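Local coordinates for uncharacterized protein (Bacteroides ovatus, PDB 4ORL), which is of unknown function but belongs to the DUF4783 family, part of the NTF2-like clan of compact helix-and-sheet domains, at residues A6-A11 against S21-D26; T10-G15 against S58-N63. One frame throughout, in Å; residues are numbered along the deposited sequence. Where two conformers were deposited one is given.

Contact 1 of 2, residues A6-A11 against S21-D26; sequences AGVITA and SKYMGD
Y23 packs its aromatic ring against G7 and V8 of helix 6-14, an apolar contact between the first turn of the N-terminal helix and the bend that links helix 17-21 to strand 24-25. It is structural packing within a domain of the NTF2 clan. The touching surface is small, 152 Å² over both sides, and Y23 supplies about half of it. Along the ring the contact divides in two. At the phenol end, Y23 OH comes to 3.3 Å from G7 CA, and CE2 and CZ lie against the G7 backbone. At the root of the ring, V8 CG2 meets Y23 CG at 3.5 Å. This methyl can do so because it stands anti to the carbonyl carbon of V8 while CG1 takes the place anti to the backbone N (chi1 169°).

The ring is covered on both faces. V8 N sits 3.8 Å above the plane of the Y23 ring, displaced toward the rim, while K22 CG lies over the centre of the opposite face, 4.1 Å from the plane of that ring. P5, just ahead of helix 6-14, also touches the Y23 side chain. The closeness of Y23 OH is consistent with glycine at G7: a beta carbon built there would lie only 1.8 Å from Y23 OH.

Y23 lies within a type I turn from S21 to M24, which has M24 N bonded to S21 O at 3.1 Å. Y23, within the turn, and G25, beyond it, pair through their backbones with I100 of strand 97-108, and M24 packs on helix 41-54.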
loop_
_atom_site.group_PDB
_atom_site.type_symbol
_atom_site.label_atom_id
_atom_site.label_comp_id
_atom_site.label_asym_id
_atom_site.label_seq_id
_atom_site.Cartn_x
_atom_site.Cartn_y
_atom_site.Cartn_z
ATOM N N ALA A 6 -8.816 7.447 -3.948
ATOM C CA ALA A 6 -8.833 8.015 -2.599
ATOM C C ALA A 6 -8.888 6.918 -1.527
ATOM O O ALA A 6 -8.243 7.034 -0.486
ATOM C CB ALA A 6 -10.018 8.941 -2.446
ATOM N N GLY A 7 -9.628 5.838 -1.802
ATOM C CA GLY A 7 -9.751 4.712 -0.850
ATOM C C GLY A 7 -8.444 4.026 -0.492
ATOM O O GLY A 7 -8.314 3.462 0.586
ATOM N N VAL A 8 -7.464 4.048 -1.394
ATOM C CA VAL A 8 -6.155 3.488 -1.082
ATOM C C VAL A 8 -5.503 4.317 0.024
ATOM O O VAL A 8 -4.962 3.784 0.998
ATOM C CB VAL A 8 -5.260 3.470 -2.321
ATOM C CG1 VAL A 8 -3.830 3.141 -1.943
ATOM C CG2 VAL A 8 -5.789 2.464 -3.325
ATOM N N ILE A 9 -5.568 5.627 -0.136
ATOM C CA ILE A 9 -5.000 6.524 0.827
ATOM C C ILE A 9 -5.725 6.404 2.178
ATOM O O ILE A 9 -5.090 6.300 3.230
ATOM C CB ILE A 9 -5.020 7.974 0.296
ATOM C CG1 ILE A 9 -4.072 8.113 -0.918
ATOM C CG2 ILE A 9 -4.644 8.932 1.408
ATOM C CD1 ILE A 9 -4.403 9.284 -1.802
ATOM N N THR A 10 -7.050 6.372 2.141
ATOM C CA THR A 10 -7.842 6.212 3.358
ATOM C C THR A 10 -7.529 4.887 4.058
ATOM O O THR A 10 -7.428 4.840 5.287
ATOM C CB THR A 10 -9.345 6.338 3.042
ATOM O OG1 THR A 10 -9.609 7.653 2.538
ATOM C CG2 THR A 10 -10.224 6.095 4.283
ATOM N N ALA A 11 -7.327 3.816 3.283
ATOM C CA ALA A 11 -6.978 2.508 3.868
ATOM C C ALA A 11 -5.685 2.586 4.674
ATOM O O ALA A 11 -5.587 2.051 5.764
ATOM C CB ALA A 11 -6.856 1.452 2.794
ATOM N N SER A 21 -7.740 -4.117 0.595
ATOM C CA SER A 21 -7.956 -5.312 -0.221
ATOM C C SER A 21 -8.822 -5.025 -1.449
ATOM O O SER A 21 -8.620 -5.619 -2.509
ATOM C CB SER A 21 -8.581 -6.418 0.628
ATOM O OG SER A 21 -9.936 -6.131 0.926
ATOM N N LYS A 22 -9.758 -4.079 -1.313
ATOM C CA LYS A 22 -10.619 -3.648 -2.419
ATOM C C LYS A 22 -9.818 -3.226 -3.672
ATOM O O LYS A 22 -10.271 -3.414 -4.811
ATOM C CB LYS A 22 -11.506 -2.472 -1.953
ATOM C CG LYS A 22 -12.454 -1.917 -3.014
ATOM C CD LYS A 22 -13.533 -1.023 -2.396
ATOM N N TYR A 23 -8.626 -2.700 -3.446
ATOM C CA TYR A 23 -7.802 -2.113 -4.513
ATOM C C TYR A 23 -6.614 -3.002 -4.942
ATOM O O TYR A 23 -5.760 -2.575 -5.713
ATOM C CB TYR A 23 -7.299 -0.755 -4.044
ATOM C CG TYR A 23 -8.421 0.139 -3.595
ATOM C CD1 TYR A 23 -9.209 0.801 -4.519
ATOM C CD2 TYR A 23 -8.720 0.290 -2.251
ATOM C CE1 TYR A 23 -10.250 1.614 -4.116
ATOM C CE2 TYR A 23 -9.776 1.086 -1.838
ATOM C CZ TYR A 23 -10.548 1.732 -2.788
ATOM O OH TYR A 23 -11.621 2.534 -2.405
HETATM N N MSE A 24 -6.553 -4.225 -4.420
HETATM C CA MSE A 24 -5.446 -5.135 -4.729
HETATM C C MSE A 24 -5.686 -5.943 -5.972
HETATM O O MSE A 24 -6.794 -6.418 -6.216
HETATM C CB MSE A 24 -5.230 -6.133 -3.602
HETATM C CG MSE A 24 -4.678 -5.431 -2.388
HETATM SE SE MSE A 24 -4.210 -6.743 -1.033
HETATM C CE MSE A 24 -2.918 -5.689 -0.008
ATOM N N GLY A 25 -4.617 -6.146 -6.731
ATOM C CA GLY A 25 -4.615 -7.041 -7.886
ATOM C C GLY A 25 -4.645 -8.493 -7.417
ATOM O O GLY A 25 -4.554 -8.772 -6.203
ATOM N N ASP A 26 -4.761 -9.423 -8.361
ATOM C CA ASP A 26 -4.820 -10.845 -8.018
ATOM C C ASP A 26 -3.515 -11.361 -7.394
ATOM O O ASP A 26 -3.536 -12.310 -6.607
ATOM C CB ASP A 26 -5.209 -11.676 -9.233
ATOM C CG ASP A 26 -6.708 -11.803 -9.383
ATOM O OD1 ASP A 26 -7.433 -11.275 -8.505
ATOM O OD2 ASP A 26 -7.165 -12.441 -10.359
#

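Contact 2 of 2, residues T10-G15 against S58-N63; sequences TAFKRG and SGFNVN
F60 turns one face of its ring to F12 of helix 6-14: F12 CB stands 3.8 Å from the centroid of the F60 ring, a CH-pi contact over the face and offset toward the rim. The two rings themselves meet obliquely, with centroids 5.2 Å apart and planes inclined at 31°. This is helix-on-sheet packing in an NTF2-like fold, in which segment 10-14 of the helix runs roughly antiparallel to 58-63 of the edge strand 57-68, their axes approaching to 6.4 Å. V87 touches both phenylalanines, and C89 and L20 add to the surroundings of F12. Were F60 replaced by an alanine, F12 CB would probably lose the ring face it rests on, leaving a gap between helix 6-14 and the sheet around V87.

K13 lies across F60 at about a right angle, its CG 3.8 Å from F60 CB. Its chain is extended through chi2 and chi3, then bends at the last torsion (chi4 -75°), which directs NZ to F60 O. The bond from K13 NZ to F60 O is 2.9 Å long, and the C=O···N angle of 171° places the donor almost straight beyond the oxygen. Nearby, S58 and G59 both face A79 in a classic beta bulge, while the helix ends in a Schellman motif at G15, whose phi is positive. N61 and N63 pair through their backbones with strand 71-80, whereas the polar backbone of F60 is met by the lysine and by water 1, which accepts from K13 NZ at 2.8 Å and from F60 N at 3.0 Å.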
loop_
_atom_site.group_PDB
_atom_site.type_symbol
_atom_site.label_atom_id
_atom_site.label_comp_id
_atom_site.label_asym_id
_atom_site.label_seq_id
_atom_site.Cartn_x
_atom_site.Cartn_y
_atom_site.Cartn_z
ATOM N N THR A 10 -7.050 6.372 2.141
ATOM C CA THR A 10 -7.842 6.212 3.358
ATOM C C THR A 10 -7.529 4.887 4.058
ATOM O O THR A 10 -7.428 4.840 5.287
ATOM C CB THR A 10 -9.345 6.338 3.042
ATOM O OG1 THR A 10 -9.609 7.653 2.538
ATOM C CG2 THR A 10 -10.224 6.095 4.283
ATOM N N ALA A 11 -7.327 3.816 3.283
ATOM C CA ALA A 11 -6.978 2.508 3.868
ATOM C C ALA A 11 -5.685 2.586 4.674
ATOM O O ALA A 11 -5.587 2.051 5.764
ATOM C CB ALA A 11 -6.856 1.452 2.794
ATOM N N PHE A 12 -4.687 3.263 4.138
ATOM C CA PHE A 12 -3.452 3.429 4.871
ATOM C C PHE A 12 -3.595 4.327 6.078
ATOM O O PHE A 12 -3.100 3.995 7.155
ATOM C CB PHE A 12 -2.312 3.909 3.964
ATOM C CG PHE A 12 -1.714 2.807 3.146
ATOM C CD1 PHE A 12 -0.859 1.881 3.722
ATOM C CD2 PHE A 12 -1.948 2.739 1.810
ATOM C CE1 PHE A 12 -0.318 0.848 2.952
ATOM C CE2 PHE A 12 -1.410 1.696 1.049
ATOM C CZ PHE A 12 -0.624 0.773 1.631
ATOM N N LYS A 13 -4.360 5.412 5.942
ATOM C CA LYS A 13 -4.609 6.300 7.091
ATOM C C LYS A 13 -5.252 5.555 8.246
ATOM O O LYS A 13 -4.973 5.857 9.410
ATOM C CB LYS A 13 -5.525 7.473 6.687
ATOM C CG LYS A 13 -4.886 8.498 5.778
ATOM C CD LYS A 13 -5.837 9.616 5.364
ATOM C CE LYS A 13 -5.072 10.712 4.647
ATOM N NZ LYS A 13 -4.270 11.547 5.592
ATOM N N ARG A 14 -6.081 4.567 7.929
ATOM C CA ARG A 14 -6.853 3.832 8.924
ATOM C C ARG A 14 -6.196 2.543 9.373
ATOM O O ARG A 14 -6.698 1.877 10.268
ATOM C CB ARG A 14 -8.234 3.513 8.356
ATOM C CG ARG A 14 -9.081 4.746 8.095
ATOM C CD ARG A 14 -10.432 4.405 7.526
ATOM N NE ARG A 14 -11.257 5.605 7.367
ATOM C CZ ARG A 14 -12.514 5.620 6.923
ATOM N NH1 ARG A 14 -13.143 4.500 6.599
ATOM N NH2 ARG A 14 -13.160 6.775 6.849
ATOM N N GLY A 15 -5.063 2.172 8.747
ATOM C CA GLY A 15 -4.495 0.857 8.976
ATOM C C GLY A 15 -5.505 -0.261 8.706
ATOM O O GLY A 15 -5.593 -1.226 9.476
ATOM N N SER A 58 -1.299 5.632 13.338
ATOM C CA SER A 58 -1.925 6.863 13.764
ATOM C C SER A 58 -2.155 7.837 12.621
ATOM O O SER A 58 -2.936 8.745 12.753
ATOM C CB SER A 58 -1.103 7.529 14.828
ATOM O OG SER A 58 0.170 7.793 14.330
ATOM N N GLY A 59 -1.441 7.680 11.492
ATOM C CA GLY A 59 -1.714 8.498 10.345
ATOM C C GLY A 59 -0.931 8.103 9.106
ATOM O O GLY A 59 0.025 7.313 9.189
ATOM N N PHE A 60 -1.294 8.659 7.967
ATOM C CA PHE A 60 -0.608 8.477 6.706
ATOM C C PHE A 60 -0.599 9.793 5.972
ATOM O O PHE A 60 -1.642 10.423 5.810
ATOM C CB PHE A 60 -1.289 7.407 5.836
ATOM C CG PHE A 60 -0.583 7.112 4.534
ATOM C CD1 PHE A 60 0.640 6.487 4.513
ATOM C CD2 PHE A 60 -1.217 7.359 3.305
ATOM C CE1 PHE A 60 1.287 6.214 3.318
ATOM C CE2 PHE A 60 -0.594 7.039 2.112
ATOM C CZ PHE A 60 0.658 6.482 2.116
ATOM N N ASN A 61 0.579 10.231 5.587
ATOM C CA ASN A 61 0.779 11.422 4.769
ATOM C C ASN A 61 1.152 10.981 3.366
ATOM O O ASN A 61 2.101 10.248 3.210
ATOM C CB ASN A 61 2.000 12.262 5.285
ATOM C CG ASN A 61 1.693 13.136 6.500
ATOM O OD1 ASN A 61 0.551 13.388 6.847
ATOM N ND2 ASN A 61 2.754 13.654 7.119
ATOM N N VAL A 62 0.480 11.505 2.352
ATOM C CA VAL A 62 0.910 11.306 0.979
ATOM C C VAL A 62 2.039 12.291 0.668
ATOM O O VAL A 62 1.890 13.509 0.904
ATOM C CB VAL A 62 -0.231 11.528 -0.023
ATOM C CG1 VAL A 62 0.309 11.481 -1.456
ATOM C CG2 VAL A 62 -1.300 10.480 0.181
ATOM N N ASN A 63 3.144 11.784 0.144
ATOM C CA ASN A 63 4.295 12.614 -0.228
ATOM C C ASN A 63 4.354 12.860 -1.731
ATOM O O ASN A 63 4.633 13.980 -2.165
ATOM C CB ASN A 63 5.597 11.963 0.274
ATOM C CG ASN A 63 5.606 11.739 1.794
ATOM O OD1 ASN A 63 5.978 10.667 2.262
ATOM N ND2 ASN A 63 5.106 12.681 2.520
HETATM O O HOH W 1 -3.628 10.553 8.147
HETATM O O HOH W 2 -5.349 8.586 10.390
#

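How the contacts relate
From the N terminus, both contacts start on helix 6-14 and share T10 and A11. Contact 1 closes the shorter loop, with helix 17-21 between its touching residues; contact 2 closes a longer one that takes in strands 28-32 and 35-40 and helix 41-54. The loops cross rather than nest, because F12 lies between V8 and Y23 while F60 lies beyond Y23. One helix is thus tied to the turn leading into strand 24-25 and to the edge strand 57-68. The contact centres are about 12 Å apart, and their segments touch where I9 CG1 packs 3.8 Å from V62 CG2 and I9 O lies near the F60 ring.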